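Iron-regulated outer membrane protein (Neisseria meningitidis, PDB 4B7O) probably takes up iron across the outer membrane as a TonB-dependent transporter, a family generally linked to siderophore import. Local coordinates at residues F216-E227 with T240-Y251; A373-G381 with I449-G457. All blocks are in the same frame, centred on the assembly; numbering follows the deposited sequence.

Contact 1: residues F216-E227 with T240-Y251; sequences FSYNRNDEKEYE and TVPYSALDKRSY
Strands F216-E223 and L246-Y251 run antiparallel, their axes 4.7 Å apart at 174°. N219 with S250, N221 with K248 and E223 with L246 are the hydrogen-bonded pairs. Beyond E223 the register shifts by two, and the backbones meet again where V241 N bonds to Y226 O (2.9 Å).

On one face R220, D222, K224, D247 and R249 form a salt-bridge network in which like charges also pair across the strands, arginine with arginine and aspartate with aspartate. The extended R220 chain crosses D247 at about a right angle. Its NE bonds to the syn lone pair of D247 OD1 (2.8 Å), which lies 26° out of the guanidinium plane, while NH1 turns to Y201 OH. R220 NE and R249 NE are 3.7 Å apart, and the D247 carboxylate probably offsets their charges. K224, just past the strand, bonds through NZ to D222 OD2.

On the other face, extended K248 brings NZ to E223 OE1 (2.8 Å), 39° above the carboxylate plane, and N101 binds both groups, as suits charges turned inward. S250 OG likewise reaches D140.

In the loop, E225 extends along S244, its carboxylate reaching the P242-Y243 backbone. Y226 CG sits between its backbone N and carbonyl carbon, turning the ring to V241, whose CB lies over one face, 4.1 Å from the centroid; Y226 OH bonds to P731 O. S244 suits its place because one small hydroxyl does both jobs: OG accepts the N-H of Y226 and donates to V241 O.

Adjacent antiparallel strands joined by a long loop, one face toward N101 and D140 of the plug, are characteristic of a TonB-dependent β-barrel, here probably at its extracellular end.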
loop_
_atom_site.group_PDB
_atom_site.type_symbol
_atom_site.label_atom_id
_atom_site.label_comp_id
_atom_site.label_asym_id
_atom_site.label_seq_id
_atom_site.Cartn_x
_atom_site.Cartn_y
_atom_site.Cartn_z
ATOM N N PHE A 216 -7.151 13.138 -19.872
ATOM C CA PHE A 216 -6.106 12.180 -20.214
ATOM C C PHE A 216 -4.748 12.614 -19.678
ATOM O O PHE A 216 -4.318 13.757 -19.882
ATOM C CB PHE A 216 -6.071 11.847 -21.712
ATOM C CG PHE A 216 -4.938 10.959 -22.087
ATOM C CD1 PHE A 216 -5.031 9.580 -21.890
ATOM C CD2 PHE A 216 -3.736 11.498 -22.577
ATOM C CE1 PHE A 216 -3.950 8.734 -22.205
ATOM C CE2 PHE A 216 -2.653 10.667 -22.887
ATOM C CZ PHE A 216 -2.758 9.284 -22.709
ATOM N N SER A 217 -4.067 11.699 -19.013
ATOM C CA SER A 217 -2.796 12.039 -18.391
ATOM C C SER A 217 -1.664 11.040 -18.593
ATOM O O SER A 217 -1.839 9.838 -18.404
ATOM C CB SER A 217 -2.982 12.224 -16.913
ATOM O OG SER A 217 -2.325 13.386 -16.591
ATOM N N TYR A 218 -0.484 11.568 -18.908
ATOM C CA TYR A 218 0.676 10.772 -19.161
ATOM C C TYR A 218 1.840 11.245 -18.277
ATOM O O TYR A 218 2.062 12.450 -18.142
ATOM C CB TYR A 218 1.072 10.927 -20.639
ATOM C CG TYR A 218 2.348 10.187 -20.938
ATOM C CD1 TYR A 218 2.368 8.776 -20.991
ATOM C CD2 TYR A 218 3.542 10.871 -21.128
ATOM C CE1 TYR A 218 3.541 8.079 -21.237
ATOM C CE2 TYR A 218 4.723 10.174 -21.392
ATOM C CZ TYR A 218 4.710 8.779 -21.444
ATOM O OH TYR A 218 5.880 8.104 -21.694
ATOM N N ASN A 219 2.625 10.323 -17.747
ATOM C CA ASN A 219 3.751 10.714 -16.914
ATOM C C ASN A 219 4.905 9.743 -17.043
ATOM O O ASN A 219 4.736 8.516 -17.018
ATOM C CB ASN A 219 3.341 10.836 -15.438
ATOM C CG ASN A 219 4.130 11.916 -14.706
ATOM O OD1 ASN A 219 5.207 11.658 -14.087
ATOM N ND2 ASN A 219 3.619 13.158 -14.791
ATOM N N ARG A 220 6.103 10.269 -17.170
ATOM C CA ARG A 220 7.198 9.364 -17.197
ATOM C C ARG A 220 8.263 9.798 -16.248
ATOM O O ARG A 220 8.485 10.961 -16.060
ATOM C CB ARG A 220 7.720 9.174 -18.597
ATOM C CG ARG A 220 9.174 8.762 -18.630
ATOM C CD ARG A 220 9.605 8.523 -20.052
ATOM N NE ARG A 220 10.738 7.605 -20.178
ATOM C CZ ARG A 220 11.844 7.895 -20.877
ATOM N NH1 ARG A 220 11.955 9.087 -21.474
ATOM N NH2 ARG A 220 12.841 7.012 -20.977
ATOM N N ASN A 221 8.884 8.844 -15.582
ATOM C CA ASN A 221 9.959 9.169 -14.697
ATOM C C ASN A 221 11.112 8.212 -14.918
ATOM O O ASN A 221 11.006 7.010 -14.639
ATOM C CB ASN A 221 9.513 9.168 -13.241
ATOM C CG ASN A 221 10.682 9.370 -12.274
ATOM O OD1 ASN A 221 11.724 9.990 -12.597
ATOM N ND2 ASN A 221 10.524 8.836 -11.077
ATOM N N ASP A 222 12.203 8.734 -15.462
ATOM C CA ASP A 222 13.268 7.843 -15.841
ATOM C C ASP A 222 14.397 7.875 -14.844
ATOM O O ASP A 222 15.114 8.850 -14.735
ATOM C CB ASP A 222 13.767 8.198 -17.230
ATOM C CG ASP A 222 14.793 7.210 -17.731
ATOM O OD1 ASP A 222 14.913 6.120 -17.117
ATOM O OD2 ASP A 222 15.488 7.535 -18.726
ATOM N N GLU A 223 14.564 6.851 -14.041
ATOM C CA GLU A 223 15.582 7.063 -13.003
ATOM C C GLU A 223 16.784 6.166 -13.175
ATOM O O GLU A 223 16.628 4.987 -13.377
ATOM C CB GLU A 223 14.999 6.881 -11.604
ATOM C CG GLU A 223 13.892 7.853 -11.205
ATOM C CD GLU A 223 13.226 7.437 -9.898
ATOM O OE1 GLU A 223 12.910 6.217 -9.773
ATOM O OE2 GLU A 223 13.037 8.306 -8.995
ATOM N N LYS A 224 17.972 6.738 -13.080
ATOM C CA LYS A 224 19.213 5.974 -13.034
ATOM C C LYS A 224 19.451 5.381 -11.656
ATOM O O LYS A 224 18.695 5.615 -10.736
ATOM C CB LYS A 224 20.430 6.866 -13.354
ATOM C CG LYS A 224 20.529 7.377 -14.788
ATOM C CD LYS A 224 19.571 6.658 -15.717
ATOM C CE LYS A 224 19.297 7.558 -16.928
ATOM N NZ LYS A 224 18.244 6.980 -17.822
ATOM N N GLU A 225 20.571 4.675 -11.512
ATOM C CA GLU A 225 20.881 3.976 -10.305
ATOM C C GLU A 225 21.285 5.027 -9.318
ATOM O O GLU A 225 21.974 5.980 -9.667
ATOM C CB GLU A 225 21.981 2.979 -10.541
ATOM C CG GLU A 225 21.577 1.706 -11.269
ATOM C CD GLU A 225 22.788 0.776 -11.445
ATOM O OE1 GLU A 225 23.943 1.293 -11.360
ATOM O OE2 GLU A 225 22.608 -0.464 -11.633
ATOM N N TYR A 226 20.774 4.919 -8.104
ATOM C CA TYR A 226 20.909 6.021 -7.177
ATOM C C TYR A 226 22.124 5.725 -6.333
ATOM O O TYR A 226 22.526 4.567 -6.146
ATOM C CB TYR A 226 19.602 6.190 -6.334
ATOM C CG TYR A 226 19.325 5.020 -5.363
ATOM C CD1 TYR A 226 19.954 4.980 -4.120
ATOM C CD2 TYR A 226 18.469 3.961 -5.704
ATOM C CE1 TYR A 226 19.736 3.955 -3.217
ATOM C CE2 TYR A 226 18.255 2.893 -4.808
ATOM C CZ TYR A 226 18.908 2.904 -3.559
ATOM O OH TYR A 226 18.787 1.891 -2.633
ATOM N N GLU A 227 22.732 6.748 -5.798
ATOM C CA GLU A 227 23.759 6.432 -4.835
ATOM C C GLU A 227 23.390 6.762 -3.399
ATOM O O GLU A 227 22.754 7.766 -3.112
ATOM C CB GLU A 227 25.113 7.005 -5.225
ATOM C CG GLU A 227 25.106 8.407 -5.760
ATOM C CD GLU A 227 26.532 8.902 -5.953
ATOM O OE1 GLU A 227 27.186 9.290 -4.950
ATOM O OE2 GLU A 227 27.014 8.876 -7.103
ATOM N N THR A 240 26.853 3.759 -6.293
ATOM C CA THR A 240 25.483 3.480 -6.710
ATOM C C THR A 240 24.994 2.112 -6.234
ATOM O O THR A 240 25.779 1.230 -5.994
ATOM C CB THR A 240 25.325 3.574 -8.222
ATOM O OG1 THR A 240 26.128 2.552 -8.811
ATOM C CG2 THR A 240 25.752 4.927 -8.759
ATOM N N VAL A 241 23.679 1.940 -6.114
ATOM C CA VAL A 241 23.104 0.667 -5.741
ATOM C C VAL A 241 22.766 -0.024 -7.074
ATOM O O VAL A 241 21.924 0.453 -7.857
ATOM C CB VAL A 241 21.841 0.898 -4.864
ATOM C CG1 VAL A 241 21.122 -0.407 -4.555
ATOM C CG2 VAL A 241 22.194 1.648 -3.580
ATOM N N PRO A 242 23.432 -1.139 -7.371
ATOM C CA PRO A 242 23.264 -1.751 -8.712
ATOM C C PRO A 242 21.811 -2.234 -9.072
ATOM O O PRO A 242 21.097 -2.802 -8.218
ATOM C CB PRO A 242 24.240 -2.913 -8.682
ATOM C CG PRO A 242 25.237 -2.491 -7.678
ATOM C CD PRO A 242 24.496 -1.774 -6.605
ATOM N N TYR A 243 21.401 -2.005 -10.328
ATOM C CA TYR A 243 20.056 -2.392 -10.838
ATOM C C TYR A 243 18.920 -1.736 -10.067
ATOM O O TYR A 243 17.904 -2.339 -9.761
ATOM C CB TYR A 243 19.887 -3.909 -10.869
ATOM C CG TYR A 243 21.084 -4.569 -11.527
ATOM C CD1 TYR A 243 21.341 -4.369 -12.891
ATOM C CD2 TYR A 243 21.971 -5.335 -10.792
ATOM C CE1 TYR A 243 22.446 -4.923 -13.501
ATOM C CE2 TYR A 243 23.080 -5.899 -11.401
ATOM C CZ TYR A 243 23.311 -5.696 -12.754
ATOM O OH TYR A 243 24.419 -6.237 -13.380
ATOM N N SER A 244 19.102 -0.467 -9.794
ATOM C CA SER A 244 18.136 0.264 -9.042
ATOM C C SER A 244 17.486 1.274 -9.935
ATOM O O SER A 244 16.751 2.115 -9.445
ATOM C CB SER A 244 18.786 0.917 -7.811
ATOM O OG SER A 244 19.717 1.924 -8.171
ATOM N N ALA A 245 17.750 1.170 -11.242
ATOM C CA ALA A 245 17.210 2.081 -12.285
ATOM C C ALA A 245 15.855 1.613 -12.742
ATOM O O ALA A 245 15.644 0.420 -12.966
ATOM C CB ALA A 245 18.160 2.149 -13.512
ATOM N N LEU A 246 14.913 2.530 -12.882
ATOM C CA LEU A 246 13.628 2.159 -13.445
ATOM C C LEU A 246 13.106 3.219 -14.328
ATOM O O LEU A 246 13.131 4.402 -13.967
ATOM C CB LEU A 246 12.610 1.918 -12.344
ATOM C CG LEU A 246 12.704 0.524 -11.685
ATOM C CD1 LEU A 246 11.681 0.441 -10.551
ATOM C CD2 LEU A 246 12.522 -0.642 -12.666
ATOM N N ASP A 247 12.631 2.807 -15.491
ATOM C CA ASP A 247 11.892 3.699 -16.315
ATOM C C ASP A 247 10.401 3.493 -16.067
ATOM O O ASP A 247 9.814 2.552 -16.589
ATOM C CB ASP A 247 12.186 3.500 -17.794
ATOM C CG ASP A 247 11.538 4.585 -18.636
ATOM O OD1 ASP A 247 11.375 5.721 -18.166
ATOM O OD2 ASP A 247 11.167 4.350 -19.760
ATOM N N LYS A 248 9.797 4.390 -15.299
ATOM C CA LYS A 248 8.385 4.299 -14.873
ATOM C C LYS A 248 7.493 5.100 -15.782
ATOM O O LYS A 248 7.734 6.279 -16.035
ATOM C CB LYS A 248 8.258 4.877 -13.480
ATOM C CG LYS A 248 9.076 4.090 -12.462
ATOM C CD LYS A 248 9.207 4.926 -11.211
ATOM C CE LYS A 248 9.820 4.139 -10.096
ATOM N NZ LYS A 248 10.388 5.076 -9.096
ATOM N N ARG A 249 6.462 4.470 -16.292
ATOM C CA ARG A 249 5.481 5.183 -17.088
ATOM C C ARG A 249 4.088 4.965 -16.549
ATOM O O ARG A 249 3.720 3.853 -16.178
ATOM C CB ARG A 249 5.535 4.705 -18.515
ATOM C CG ARG A 249 6.818 5.185 -19.131
ATOM C CD ARG A 249 7.143 4.464 -20.404
ATOM N NE ARG A 249 8.564 4.609 -20.676
ATOM C CZ ARG A 249 9.102 4.137 -21.783
ATOM N NH1 ARG A 249 8.314 3.539 -22.678
ATOM N NH2 ARG A 249 10.393 4.261 -21.999
ATOM N N SER A 250 3.311 6.021 -16.497
ATOM C CA SER A 250 1.946 5.857 -16.125
ATOM C C SER A 250 1.096 6.733 -16.989
ATOM O O SER A 250 1.536 7.802 -17.401
ATOM C CB SER A 250 1.756 6.178 -14.651
ATOM O OG SER A 250 2.136 7.508 -14.375
ATOM N N TYR A 251 -0.098 6.258 -17.314
ATOM C CA TYR A 251 -1.090 7.134 -17.882
ATOM C C TYR A 251 -2.473 6.845 -17.305
ATOM O O TYR A 251 -2.715 5.800 -16.713
ATOM C CB TYR A 251 -1.021 7.103 -19.400
ATOM C CG TYR A 251 -1.647 5.918 -20.004
ATOM C CD1 TYR A 251 -3.020 5.907 -20.268
ATOM C CD2 TYR A 251 -0.890 4.827 -20.369
ATOM C CE1 TYR A 251 -3.623 4.813 -20.822
ATOM C CE2 TYR A 251 -1.477 3.740 -20.949
ATOM C CZ TYR A 251 -2.849 3.737 -21.166
ATOM O OH TYR A 251 -3.474 2.635 -21.711
#

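Contact 2: residues A373-G381 with I449-G457; sequences AEQTLLKYG and IEAIHELDG
Q375, I452 and K379 lose the most surface here. Q375, just before the strand that begins at T376, lies alongside E454, its CB 3.4 Å from E454 O, and its own carbonyl takes the E454 amide (Q375 O to E454 N, 2.8 Å). A second, weak bond reaches Q375 O from H453 ND1, whose ring also lies close to T376 CB.

I452 pairs with L377 through both backbone bonds, the shorter from L377 N to I452 O (2.6 Å). Its branched side chain suits an extended strand, and it packs on T459 and T461 of the next strand. This is the antiparallel neighbour pairing of a transmembrane β-barrel, near the short turns that probably face the periplasm; S155 and S157 of the plug bond weakly to E450 on the same face as I452.

K379 crosses I452 with its aliphatic part, CD lying 3.7 Å from I452 CD1 and 3.4 Å from E450 OE1. Lysine suits the place because its methylenes pack on I452 while the chain, bent at chi3 (111°) and chi4 (53°), carries NZ away from E450 to a salt bridge with D369. On the opposite face of the strand pair, turned away from the plug, apolar L378 CD1 touches I449 CG1 (3.8 Å).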
loop_
_atom_site.group_PDB
_atom_site.type_symbol
_atom_site.label_atom_id
_atom_site.label_comp_id
_atom_site.label_asym_id
_atom_site.label_seq_id
_atom_site.Cartn_x
_atom_site.Cartn_y
_atom_site.Cartn_z
ATOM N N ALA A 373 -33.679 8.015 10.832
ATOM C CA ALA A 373 -34.238 9.116 11.610
ATOM C C ALA A 373 -33.299 10.251 11.312
ATOM O O ALA A 373 -32.306 10.043 10.614
ATOM C CB ALA A 373 -34.246 8.786 13.103
ATOM N N GLU A 374 -33.579 11.441 11.835
ATOM C CA GLU A 374 -32.901 12.651 11.372
ATOM C C GLU A 374 -31.359 12.589 11.483
ATOM O O GLU A 374 -30.619 13.348 10.806
ATOM C CB GLU A 374 -33.465 13.849 12.114
ATOM C CG GLU A 374 -33.179 15.201 11.452
ATOM C CD GLU A 374 -32.871 16.282 12.494
ATOM O OE1 GLU A 374 -33.810 16.652 13.234
ATOM O OE2 GLU A 374 -31.694 16.746 12.601
ATOM N N GLN A 375 -30.871 11.670 12.328
ATOM C CA GLN A 375 -29.433 11.570 12.629
ATOM C C GLN A 375 -29.072 10.144 13.005
ATOM O O GLN A 375 -28.255 9.897 13.897
ATOM C CB GLN A 375 -29.056 12.562 13.752
ATOM C CG GLN A 375 -28.577 13.899 13.199
ATOM C CD GLN A 375 -28.323 14.925 14.281
ATOM O OE1 GLN A 375 -27.293 15.614 14.292
ATOM N NE2 GLN A 375 -29.252 15.022 15.218
ATOM N N THR A 376 -29.735 9.205 12.358
ATOM C CA THR A 376 -29.324 7.812 12.392
ATOM C C THR A 376 -29.314 7.243 10.950
ATOM O O THR A 376 -30.340 7.243 10.252
ATOM C CB THR A 376 -30.118 7.003 13.451
ATOM O OG1 THR A 376 -30.340 5.672 13.016
ATOM C CG2 THR A 376 -31.423 7.637 13.756
ATOM N N LEU A 377 -28.135 6.820 10.491
ATOM C CA LEU A 377 -27.943 6.341 9.124
ATOM C C LEU A 377 -27.719 4.857 9.240
ATOM O O LEU A 377 -27.118 4.395 10.219
ATOM C CB LEU A 377 -26.726 7.030 8.489
ATOM C CG LEU A 377 -26.439 6.817 6.991
ATOM C CD1 LEU A 377 -27.518 7.459 6.096
ATOM C CD2 LEU A 377 -25.064 7.351 6.601
ATOM N N LEU A 378 -28.246 4.105 8.283
ATOM C CA LEU A 378 -28.039 2.670 8.229
ATOM C C LEU A 378 -27.231 2.401 6.953
ATOM O O LEU A 378 -27.558 2.948 5.878
ATOM C CB LEU A 378 -29.393 1.974 8.107
ATOM C CG LEU A 378 -29.426 0.444 8.262
ATOM C CD1 LEU A 378 -28.568 -0.087 9.410
ATOM C CD2 LEU A 378 -30.857 -0.051 8.458
ATOM N N LYS A 379 -26.165 1.617 7.051
ATOM C CA LYS A 379 -25.375 1.303 5.838
ATOM C C LYS A 379 -25.388 -0.173 5.631
ATOM O O LYS A 379 -25.281 -0.941 6.604
ATOM C CB LYS A 379 -23.908 1.714 5.967
ATOM C CG LYS A 379 -23.603 3.204 5.955
ATOM C CD LYS A 379 -22.208 3.414 6.528
ATOM C CE LYS A 379 -21.175 3.867 5.511
ATOM N NZ LYS A 379 -21.700 5.070 4.805
ATOM N N TYR A 380 -25.505 -0.593 4.365
ATOM C CA TYR A 380 -25.411 -2.015 4.057
ATOM C C TYR A 380 -24.890 -2.103 2.628
ATOM O O TYR A 380 -25.076 -1.182 1.805
ATOM C CB TYR A 380 -26.791 -2.702 4.235
ATOM C CG TYR A 380 -27.879 -1.892 3.542
ATOM C CD1 TYR A 380 -28.312 -0.712 4.090
ATOM C CD2 TYR A 380 -28.422 -2.277 2.284
ATOM C CE1 TYR A 380 -29.281 0.071 3.485
ATOM C CE2 TYR A 380 -29.390 -1.482 1.645
ATOM C CZ TYR A 380 -29.821 -0.312 2.264
ATOM O OH TYR A 380 -30.735 0.540 1.686
ATOM N N GLY A 381 -24.227 -3.204 2.340
ATOM C CA GLY A 381 -23.767 -3.436 1.019
ATOM C C GLY A 381 -23.122 -4.764 0.850
ATOM O O GLY A 381 -23.167 -5.624 1.749
ATOM N N ILE A 449 -23.748 -4.799 7.388
ATOM C CA ILE A 449 -24.768 -3.808 7.741
ATOM C C ILE A 449 -24.206 -3.012 8.920
ATOM O O ILE A 449 -23.595 -3.583 9.829
ATOM C CB ILE A 449 -26.127 -4.505 8.079
ATOM C CG1 ILE A 449 -27.028 -3.529 8.805
ATOM C CG2 ILE A 449 -25.923 -5.730 8.972
ATOM C CD1 ILE A 449 -28.460 -3.962 8.861
ATOM N N GLU A 450 -24.379 -1.705 8.905
ATOM C CA GLU A 450 -23.743 -0.855 9.885
ATOM C C GLU A 450 -24.675 0.268 10.234
ATOM O O GLU A 450 -25.262 0.904 9.343
ATOM C CB GLU A 450 -22.460 -0.261 9.314
ATOM C CG GLU A 450 -21.568 0.418 10.335
ATOM C CD GLU A 450 -20.245 0.900 9.728
ATOM O OE1 GLU A 450 -20.294 1.881 8.934
ATOM O OE2 GLU A 450 -19.168 0.302 10.049
ATOM N N ALA A 451 -24.788 0.543 11.532
ATOM C CA ALA A 451 -25.699 1.587 12.001
ATOM C C ALA A 451 -24.939 2.780 12.580
ATOM O O ALA A 451 -23.999 2.601 13.339
ATOM C CB ALA A 451 -26.674 1.006 13.032
ATOM N N ILE A 452 -25.351 3.988 12.240
ATOM C CA ILE A 452 -24.676 5.109 12.782
ATOM C C ILE A 452 -25.739 6.000 13.343
ATOM O O ILE A 452 -26.624 6.461 12.597
ATOM C CB ILE A 452 -23.844 5.837 11.704
ATOM C CG1 ILE A 452 -22.765 4.884 11.183
ATOM C CG2 ILE A 452 -23.197 7.119 12.216
ATOM C CD1 ILE A 452 -22.374 5.223 9.789
ATOM N N HIS A 453 -25.621 6.238 14.655
ATOM C CA HIS A 453 -26.566 7.054 15.429
ATOM C C HIS A 453 -25.888 8.171 16.151
ATOM O O HIS A 453 -25.009 7.939 17.013
ATOM C CB HIS A 453 -27.319 6.170 16.432
ATOM C CG HIS A 453 -28.419 6.909 17.167
ATOM N ND1 HIS A 453 -29.153 7.894 16.587
ATOM C CD2 HIS A 453 -28.874 6.804 18.469
ATOM C CE1 HIS A 453 -30.035 8.370 17.470
ATOM N NE2 HIS A 453 -29.860 7.700 18.620
ATOM N N GLU A 454 -26.294 9.392 15.848
ATOM C CA GLU A 454 -25.722 10.545 16.477
ATOM C C GLU A 454 -26.740 11.362 17.321
ATOM O O GLU A 454 -27.860 11.642 16.845
ATOM C CB GLU A 454 -25.143 11.451 15.390
ATOM C CG GLU A 454 -24.097 12.471 15.858
ATOM C CD GLU A 454 -24.700 13.822 16.223
ATOM O OE1 GLU A 454 -25.728 14.165 15.573
ATOM O OE2 GLU A 454 -24.180 14.544 17.152
ATOM N N LEU A 455 -26.325 11.800 18.525
ATOM C CA LEU A 455 -27.114 12.759 19.338
ATOM C C LEU A 455 -26.269 13.742 20.138
ATOM O O LEU A 455 -25.556 13.329 21.030
ATOM C CB LEU A 455 -28.069 11.999 20.293
ATOM C CG LEU A 455 -29.110 12.852 21.082
ATOM C CD1 LEU A 455 -29.961 13.762 20.179
ATOM C CD2 LEU A 455 -29.978 11.938 21.948
ATOM N N ASP A 456 -26.341 15.038 19.816
ATOM C CA ASP A 456 -25.592 16.076 20.540
ATOM C C ASP A 456 -24.158 15.733 20.878
ATOM O O ASP A 456 -23.765 15.705 22.068
ATOM C CB ASP A 456 -26.307 16.509 21.841
ATOM C CG ASP A 456 -27.705 17.045 21.592
ATOM O OD1 ASP A 456 -27.844 18.076 20.878
ATOM O OD2 ASP A 456 -28.664 16.427 22.116
ATOM N N GLY A 457 -23.373 15.496 19.829
ATOM C CA GLY A 457 -21.944 15.289 19.935
ATOM C C GLY A 457 -21.545 13.877 20.255
ATOM O O GLY A 457 -20.370 13.609 20.384
#

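How the contacts relate
Contacts 1 and 2 are built on the same barrel wall but stand apart: their centres are 46 Å from each other, their nearest atoms about 29 Å, and they lie on opposite sides of the chain's centre. They follow one another along the chain, contact 1 closing before contact 2 opens. The long loop between the strands of contact 1 suggests the extracellular end, whereas the tight turns next to contact 2 suggest the periplasmic one. Each has an inward face that reaches the plug, through N101 and D140 in contact 1 and through S155 and S157 in contact 2. The structure is the apoprotein, and neither contact holds a ligand.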